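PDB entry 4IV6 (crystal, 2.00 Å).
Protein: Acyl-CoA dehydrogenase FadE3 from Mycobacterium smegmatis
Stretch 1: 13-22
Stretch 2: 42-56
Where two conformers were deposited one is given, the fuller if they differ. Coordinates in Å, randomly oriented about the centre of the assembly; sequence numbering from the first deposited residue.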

ATOM      1  N   THR B  13     -11.551  -8.767 -35.840  1.00 26.82           N
ATOM      2  CA  THR B  13     -10.473  -9.043 -36.756  1.00 26.14           C
ATOM      3  C   THR B  13      -9.323  -8.055 -36.590  1.00 24.94           C
ATOM      4  O   THR B  13      -8.155  -8.474 -36.607  1.00 24.51           O
ATOM      5  CB  THR B  13     -10.994  -9.067 -38.215  1.00 27.02           C
ATOM      6  OG1 THR B  13     -11.865 -10.207 -38.387  1.00 27.73           O
ATOM      7  CG2 THR B  13      -9.845  -9.164 -39.204  1.00 27.01           C
ATOM      8  N   ILE B  14      -9.628  -6.764 -36.463  1.00 24.62           N
ATOM      9  CA  ILE B  14      -8.558  -5.757 -36.324  1.00 24.53           C
ATOM     10  C   ILE B  14      -7.749  -6.043 -35.041  1.00 22.45           C
ATOM     11  O   ILE B  14      -6.516  -6.036 -35.073  1.00 21.19           O
ATOM     12  CB  ILE B  14      -9.065  -4.292 -36.407  1.00 26.09           C
ATOM     13  CG1 ILE B  14      -7.930  -3.275 -36.302  1.00 26.56           C
ATOM     14  CG2 ILE B  14      -9.964  -3.918 -35.256  1.00 27.22           C
ATOM     15  CD1 ILE B  14      -6.959  -3.326 -37.457  1.00 28.12           C
ATOM     16  N   VAL B  15      -8.434  -6.346 -33.941  1.00 22.17           N
ATOM     17  CA  VAL B  15      -7.742  -6.668 -32.691  1.00 21.71           C
ATOM     18  C   VAL B  15      -6.816  -7.863 -32.925  1.00 22.30           C
ATOM     19  O   VAL B  15      -5.645  -7.807 -32.569  1.00 21.58           O
ATOM     20  CB  VAL B  15      -8.729  -6.932 -31.549  1.00 22.75           C
ATOM     21  CG1 VAL B  15      -7.979  -7.385 -30.288  1.00 22.86           C
ATOM     22  CG2 VAL B  15      -9.543  -5.676 -31.243  1.00 22.54           C
ATOM     23  N   LYS B  16      -7.311  -8.914 -33.593  1.00 23.62           N
ATOM     24  CA  LYS B  16      -6.484 -10.096 -33.862  1.00 25.02           C
ATOM     25  C   LYS B  16      -5.300  -9.803 -34.754  1.00 24.31           C
ATOM     26  O   LYS B  16      -4.206 -10.321 -34.550  1.00 23.88           O
ATOM     27  CB  LYS B  16      -7.290 -11.205 -34.519  1.00 27.95           C
ATOM     28  CG  LYS B  16      -8.357 -11.797 -33.624  1.00 30.22           C
ATOM     29  CD  LYS B  16      -9.030 -12.947 -34.333  1.00 33.33           C
ATOM     30  CE  LYS B  16     -10.497 -13.061 -33.973  1.00 35.34           C
ATOM     31  NZ  LYS B  16     -10.646 -13.612 -32.607  1.00 36.77           N
ATOM     32  N   THR B  17      -5.541  -8.986 -35.767  1.00 24.28           N
ATOM     33  CA  THR B  17      -4.492  -8.566 -36.679  1.00 24.03           C
ATOM     34  C   THR B  17      -3.384  -7.841 -35.942  1.00 22.02           C
ATOM     35  O   THR B  17      -2.207  -8.076 -36.200  1.00 22.29           O
ATOM     36  CB  THR B  17      -5.086  -7.660 -37.760  1.00 24.64           C
ATOM     37  OG1 THR B  17      -5.971  -8.460 -38.544  1.00 26.04           O
ATOM     38  CG2 THR B  17      -3.999  -7.074 -38.668  1.00 25.06           C
ATOM     39  N   VAL B  18      -3.754  -6.961 -35.013  1.00 20.52           N
ATOM     40  CA  VAL B  18      -2.781  -6.194 -34.262  1.00 19.08           C
ATOM     41  C   VAL B  18      -2.007  -7.117 -33.285  1.00 19.22           C
ATOM     42  O   VAL B  18      -0.794  -7.026 -33.189  1.00 18.62           O
ATOM     43  CB  VAL B  18      -3.443  -4.972 -33.585  1.00 18.60           C
ATOM     44  CG1 VAL B  18      -2.450  -4.196 -32.759  1.00 17.72           C
ATOM     45  CG2 VAL B  18      -4.035  -4.045 -34.647  1.00 18.92           C
ATOM     46  N   HIS B  19      -2.702  -8.053 -32.636  1.00 20.22           N
ATOM     47  CA  HIS B  19      -2.064  -9.078 -31.801  1.00 20.85           C
ATOM     48  C   HIS B  19      -1.024  -9.901 -32.567  1.00 21.62           C
ATOM     49  O   HIS B  19       0.080 -10.143 -32.076  1.00 21.29           O
ATOM     50  CB  HIS B  19      -3.136 -10.008 -31.256  1.00 22.11           C
ATOM     51  CG  HIS B  19      -2.609 -11.079 -30.373  1.00 23.85           C
ATOM     52  ND1 HIS B  19      -2.490 -10.919 -29.008  1.00 24.15           N
ATOM     53  CD2 HIS B  19      -2.204 -12.343 -30.642  1.00 25.96           C
ATOM     54  CE1 HIS B  19      -2.015 -12.031 -28.476  1.00 26.23           C
ATOM     55  NE2 HIS B  19      -1.831 -12.910 -29.446  1.00 27.38           N
ATOM     56  N   ASP B  20      -1.399 -10.339 -33.772  1.00 22.69           N
ATOM     57  CA  ASP B  20      -0.503 -11.107 -34.633  0.50 24.09           C
ATOM     58  C   ASP B  20       0.711 -10.298 -35.053  1.00 23.38           C
ATOM     59  O   ASP B  20       1.825 -10.800 -35.055  1.00 24.55           O
ATOM     60  CB  ASP B  20      -1.248 -11.596 -35.872  0.50 25.83           C
ATOM     61  CG  ASP B  20      -2.161 -12.733 -35.558  0.50 27.61           C
ATOM     62  OD1 ASP B  20      -2.145 -13.150 -34.377  0.50 27.91           O
ATOM     63  OD2 ASP B  20      -2.867 -13.223 -36.468  0.50 29.48           O
ATOM     64  N   PHE B  21       0.487  -9.039 -35.405  1.00 22.39           N
ATOM     65  CA  PHE B  21       1.555  -8.101 -35.754  1.00 22.13           C
ATOM     66  C   PHE B  21       2.515  -7.965 -34.581  1.00 21.51           C
ATOM     67  O   PHE B  21       3.733  -7.974 -34.761  1.00 21.48           O
ATOM     68  CB  PHE B  21       0.935  -6.744 -36.110  1.00 21.36           C
ATOM     69  CG  PHE B  21       1.876  -5.563 -36.049  1.00 20.66           C
ATOM     70  CD1 PHE B  21       2.860  -5.395 -36.988  1.00 21.87           C
ATOM     71  CD2 PHE B  21       1.688  -4.568 -35.112  1.00 19.64           C
ATOM     72  CE1 PHE B  21       3.706  -4.284 -36.942  1.00 21.60           C
ATOM     73  CE2 PHE B  21       2.518  -3.452 -35.066  1.00 19.47           C
ATOM     74  CZ  PHE B  21       3.513  -3.306 -35.988  1.00 20.05           C
ATOM     75  N   VAL B  22       1.957  -7.904 -33.375  1.00 20.93           N
ATOM     76  CA  VAL B  22       2.780  -7.779 -32.176  1.00 20.57           C
ATOM     77  C   VAL B  22       3.612  -9.056 -31.959  1.00 21.76           C
ATOM     78  O   VAL B  22       4.817  -8.968 -31.758  1.00 21.73           O
ATOM     79  CB  VAL B  22       1.940  -7.387 -30.959  1.00 20.06           C
ATOM     80  CG1 VAL B  22       2.671  -7.681 -29.640  1.00 20.68           C
ATOM     81  CG2 VAL B  22       1.564  -5.932 -31.060  1.00 18.98           C
ATOM     82  N   GLU B  42       9.858   0.680 -39.985  1.00 22.80           N
ATOM     83  CA  GLU B  42       9.188  -0.447 -40.625  1.00 22.92           C
ATOM     84  C   GLU B  42       7.910  -0.849 -39.877  1.00 21.97           C
ATOM     85  O   GLU B  42       6.864  -1.055 -40.487  1.00 21.66           O
ATOM     86  CB  GLU B  42      10.138  -1.649 -40.740  1.00 23.78           C
ATOM     87  N   LEU B  43       7.999  -0.966 -38.554  1.00 20.98           N
ATOM     88  CA  LEU B  43       6.841  -1.300 -37.734  1.00 20.17           C
ATOM     89  C   LEU B  43       5.727  -0.236 -37.895  1.00 19.79           C
ATOM     90  O   LEU B  43       4.556  -0.574 -38.055  1.00 19.52           O
ATOM     91  CB  LEU B  43       7.250  -1.458 -36.258  1.00 19.60           C
ATOM     92  CG  LEU B  43       8.210  -2.621 -35.972  1.00 20.04           C
ATOM     93  CD1 LEU B  43       8.603  -2.650 -34.505  1.00 19.92           C
ATOM     94  CD2 LEU B  43       7.607  -3.964 -36.384  1.00 20.50           C
ATOM     95  N   ILE B  44       6.100   1.035 -37.868  1.00 19.10           N
ATOM     96  CA  ILE B  44       5.115   2.099 -37.963  0.50 19.03           C
ATOM     97  C   ILE B  44       4.448   2.092 -39.353  1.00 19.81           C
ATOM     98  O   ILE B  44       3.241   2.308 -39.466  1.00 19.08           O
ATOM     99  CB  ILE B  44       5.731   3.464 -37.586  0.50 18.75           C
ATOM    100  CG1 ILE B  44       5.918   3.521 -36.066  0.50 18.21           C
ATOM    101  CG2 ILE B  44       4.827   4.607 -38.012  0.50 18.65           C
ATOM    102  CD1 ILE B  44       6.574   4.786 -35.562  0.50 17.96           C
ATOM    103  N   GLU B  45       5.221   1.798 -40.386  1.00 21.12           N
ATOM    104  CA  GLU B  45       4.686   1.703 -41.738  1.00 23.49           C
ATOM    105  C   GLU B  45       3.652   0.574 -41.842  1.00 22.77           C
ATOM    106  O   GLU B  45       2.601   0.761 -42.431  1.00 21.96           O
ATOM    107  CB  GLU B  45       5.830   1.524 -42.733  1.00 25.71           C
ATOM    108  CG  GLU B  45       5.466   1.821 -44.165  1.00 28.34           C
ATOM    109  CD  GLU B  45       5.052   3.276 -44.410  1.00 29.27           C
ATOM    110  OE1 GLU B  45       5.486   4.232 -43.721  1.00 28.57           O
ATOM    111  OE2 GLU B  45       4.265   3.444 -45.340  1.00 32.51           O
ATOM    112  N   THR B  46       3.934  -0.564 -41.228  1.00 22.28           N
ATOM    113  CA  THR B  46       2.974  -1.650 -41.181  1.00 23.08           C
ATOM    114  C   THR B  46       1.727  -1.202 -40.415  1.00 22.46           C
ATOM    115  O   THR B  46       0.613  -1.530 -40.791  1.00 22.47           O
ATOM    116  CB  THR B  46       3.584  -2.914 -40.538  1.00 24.02           C
ATOM    117  OG1 THR B  46       4.715  -3.343 -41.318  1.00 24.66           O
ATOM    118  CG2 THR B  46       2.552  -4.039 -40.450  1.00 24.34           C
ATOM    119  N   MET B  47       1.906  -0.413 -39.360  1.00 21.45           N
ATOM    120  CA  MET B  47       0.750   0.126 -38.630  1.00 21.13           C
ATOM    121  C   MET B  47      -0.100   1.014 -39.503  1.00 21.16           C
ATOM    122  O   MET B  47      -1.335   0.934 -39.478  1.00 21.08           O
ATOM    123  CB  MET B  47       1.192   0.879 -37.374  1.00 20.26           C
ATOM    124  CG  MET B  47       1.751  -0.076 -36.336  1.00 20.51           C
ATOM    125  SD  MET B  47       2.672   0.754 -35.035  1.00 20.23           S
ATOM    126  CE  MET B  47       1.451   1.892 -34.413  1.00 19.86           C
ATOM    127  N   LYS B  48       0.545   1.832 -40.319  1.00 22.00           N
ATOM    128  CA  LYS B  48      -0.202   2.631 -41.278  1.00 22.49           C
ATOM    129  C   LYS B  48      -1.068   1.750 -42.220  1.00 23.88           C
ATOM    130  O   LYS B  48      -2.259   2.022 -42.398  1.00 23.33           O
ATOM    131  CB  LYS B  48       0.735   3.512 -42.085  1.00 23.03           C
ATOM    132  CG  LYS B  48       1.458   4.564 -41.267  1.00 22.40           C
ATOM    133  CD  LYS B  48       2.340   5.411 -42.158  1.00 23.08           C
ATOM    134  CE  LYS B  48       3.144   6.354 -41.308  1.00 23.38           C
ATOM    135  NZ  LYS B  48       3.813   7.380 -42.114  1.00 24.04           N
ATOM    136  N   GLU B  49      -0.485   0.704 -42.791  1.00 25.02           N
ATOM    137  CA  GLU B  49      -1.207  -0.192 -43.713  1.00 27.40           C
ATOM    138  C   GLU B  49      -2.398  -0.892 -43.029  1.00 26.53           C
ATOM    139  O   GLU B  49      -3.465  -1.049 -43.605  1.00 25.88           O
ATOM    140  CB  GLU B  49      -0.244  -1.241 -44.281  1.00 30.35           C
ATOM    141  CG  GLU B  49       0.902  -0.648 -45.106  1.00 33.78           C
ATOM    142  CD  GLU B  49       2.114  -1.580 -45.319  1.00 36.69           C
ATOM    143  OE1 GLU B  49       2.163  -2.722 -44.776  1.00 37.50           O
ATOM    144  OE2 GLU B  49       3.051  -1.126 -46.032  1.00 39.97           O
ATOM    145  N   ILE B  50      -2.173  -1.315 -41.791  1.00 26.13           N
ATOM    146  CA  ILE B  50      -3.199  -1.940 -40.946  0.50 25.88           C
ATOM    147  C   ILE B  50      -4.402  -1.007 -40.749  1.00 25.30           C
ATOM    148  O   ILE B  50      -5.505  -1.463 -40.537  1.00 24.90           O
ATOM    149  CB  ILE B  50      -2.604  -2.294 -39.554  0.50 25.78           C
ATOM    150  CG1 ILE B  50      -1.702  -3.516 -39.654  0.50 26.34           C
ATOM    151  CG2 ILE B  50      -3.684  -2.575 -38.511  0.50 25.77           C
ATOM    152  CD1 ILE B  50      -1.034  -3.857 -38.347  0.50 25.24           C
ATOM    153  N   GLY B  51      -4.175   0.308 -40.806  1.00 23.82           N
ATOM    154  CA  GLY B  51      -5.248   1.299 -40.553  1.00 22.96           C
ATOM    155  C   GLY B  51      -5.192   1.955 -39.161  1.00 21.67           C
ATOM    156  O   GLY B  51      -6.137   2.636 -38.766  1.00 20.43           O
ATOM    157  N   ILE B  52      -4.093   1.776 -38.421  1.00 20.94           N
ATOM    158  CA  ILE B  52      -4.005   2.248 -37.028  1.00 20.46           C
ATOM    159  C   ILE B  52      -4.239   3.773 -36.892  1.00 19.82           C
ATOM    160  O   ILE B  52      -4.833   4.273 -35.905  1.00 19.09           O
ATOM    161  CB  ILE B  52      -2.620   1.905 -36.412  1.00 21.42           C
ATOM    162  CG1 ILE B  52      -2.353   0.401 -36.342  1.00 22.27           C
ATOM    163  CG2 ILE B  52      -2.454   2.511 -35.018  1.00 20.61           C
ATOM    164  CD1 ILE B  52      -3.328  -0.375 -35.489  1.00 22.83           C
ATOM    165  N   PHE B  53      -3.760   4.530 -37.878  1.00 19.12           N
ATOM    166  CA  PHE B  53      -3.870   5.967 -37.830  1.00 18.62           C
ATOM    167  C   PHE B  53      -5.234   6.508 -38.278  1.00 19.19           C
ATOM    168  O   PHE B  53      -5.446   7.727 -38.229  1.00 19.89           O
ATOM    169  CB  PHE B  53      -2.704   6.598 -38.610  1.00 19.02           C
ATOM    170  CG  PHE B  53      -1.381   6.384 -37.945  1.00 18.76           C
ATOM    171  CD1 PHE B  53      -0.656   5.240 -38.167  1.00 18.94           C
ATOM    172  CD2 PHE B  53      -0.884   7.316 -37.067  1.00 18.48           C
ATOM    173  CE1 PHE B  53       0.559   5.019 -37.522  1.00 18.73           C
ATOM    174  CE2 PHE B  53       0.323   7.111 -36.413  1.00 18.50           C
ATOM    175  CZ  PHE B  53       1.043   5.965 -36.639  1.00 18.51           C
ATOM    176  N   GLY B  54      -6.153   5.620 -38.678  1.00 19.12           N
ATOM    177  CA  GLY B  54      -7.494   5.989 -39.137  1.00 19.59           C
ATOM    178  C   GLY B  54      -8.595   5.404 -38.272  1.00 20.07           C
ATOM    179  O   GLY B  54      -9.762   5.436 -38.635  1.00 20.98           O
ATOM    180  N   LEU B  55      -8.237   4.877 -37.104  1.00 20.37           N
ATOM    181  CA  LEU B  55      -9.211   4.189 -36.241  1.00 20.90           C
ATOM    182  C   LEU B  55     -10.336   5.081 -35.732  1.00 20.54           C
ATOM    183  O   LEU B  55     -11.372   4.584 -35.341  1.00 20.36           O
ATOM    184  CB  LEU B  55      -8.518   3.541 -35.037  1.00 21.36           C
ATOM    185  CG  LEU B  55      -7.592   2.365 -35.329  1.00 22.21           C
ATOM    186  CD1 LEU B  55      -6.786   2.021 -34.097  1.00 22.60           C
ATOM    187  CD2 LEU B  55      -8.367   1.163 -35.802  1.00 22.89           C
ATOM    188  N   ALA B  56     -10.128   6.389 -35.687  1.00 20.17           N
ATOM    189  CA  ALA B  56     -11.191   7.281 -35.261  1.00 20.98           C
ATOM    190  C   ALA B  56     -11.775   8.140 -36.407  1.00 21.28           C
ATOM    191  O   ALA B  56     -12.517   9.077 -36.154  1.00 22.04           O
ATOM    192  CB  ALA B  56     -10.697   8.169 -34.131  1.00 20.71           C
TER

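Residues 13-22 lie within one helix, and residues 42-50 form the end of another. The two run nearly antiparallel, at 165° between their N-to-C directions. Their axes come no closer than 11.5 Å, so side chains must fill the gap. The CA atoms of Val18 and Ile50 are 7.9 Å apart, and those of Phe21 and Thr46 are 8.5 Å apart.

The second helix ends in a Schellman motif at Gly51. Gly51 N donates to Lys48 O at 3.0 Å, and Ile52 N donates to Met47 O at 3.1 Å. Gly51 has a positive phi of 103°. A CB there would be jammed against the carbonyl O of Ile50, so the turn calls for glycine.

No hydrogen bond joins the two stretches. The contact is mainly apolar and buries 392 Å², counting both sides. Two residues interlock as knobs in holes. Phe21 has the largest covered area and sits among Leu43, Thr46, Met47 and Ile50. Ile50 CD1 lies over one face of its ring, 4.1 Å from Phe21 CG. Phe21 CE1 is 3.7 Å from Thr46 CG2, so this threonine meets the ring through its methyl group. Phe21 CE2 approaches Met47 CG at 3.7 Å, and Met47 SD lies obliquely, 5.3 Å from the centroid of the Phe21 ring.

In return, Ile50 sits among Ile14, Thr17, Val18 and Phe21. Ile50 CG2 is 3.5 Å from Ile14 CD1, the closest side-chain pair in the contact. Ile14 points sideways at CB, but its end comes nearer. Thr17 OG1 donates to Thr13 O at 2.9 Å within its own helix, while Thr17 CG2 lies 4.3 Å from Ile50 CG1.

Beyond the helix end, the apolar packing continues. Val18 CG2 meets Ile52 CD1 at 3.8 Å, and Ile14 CG1 is 4.5 Å from Leu55 CD2.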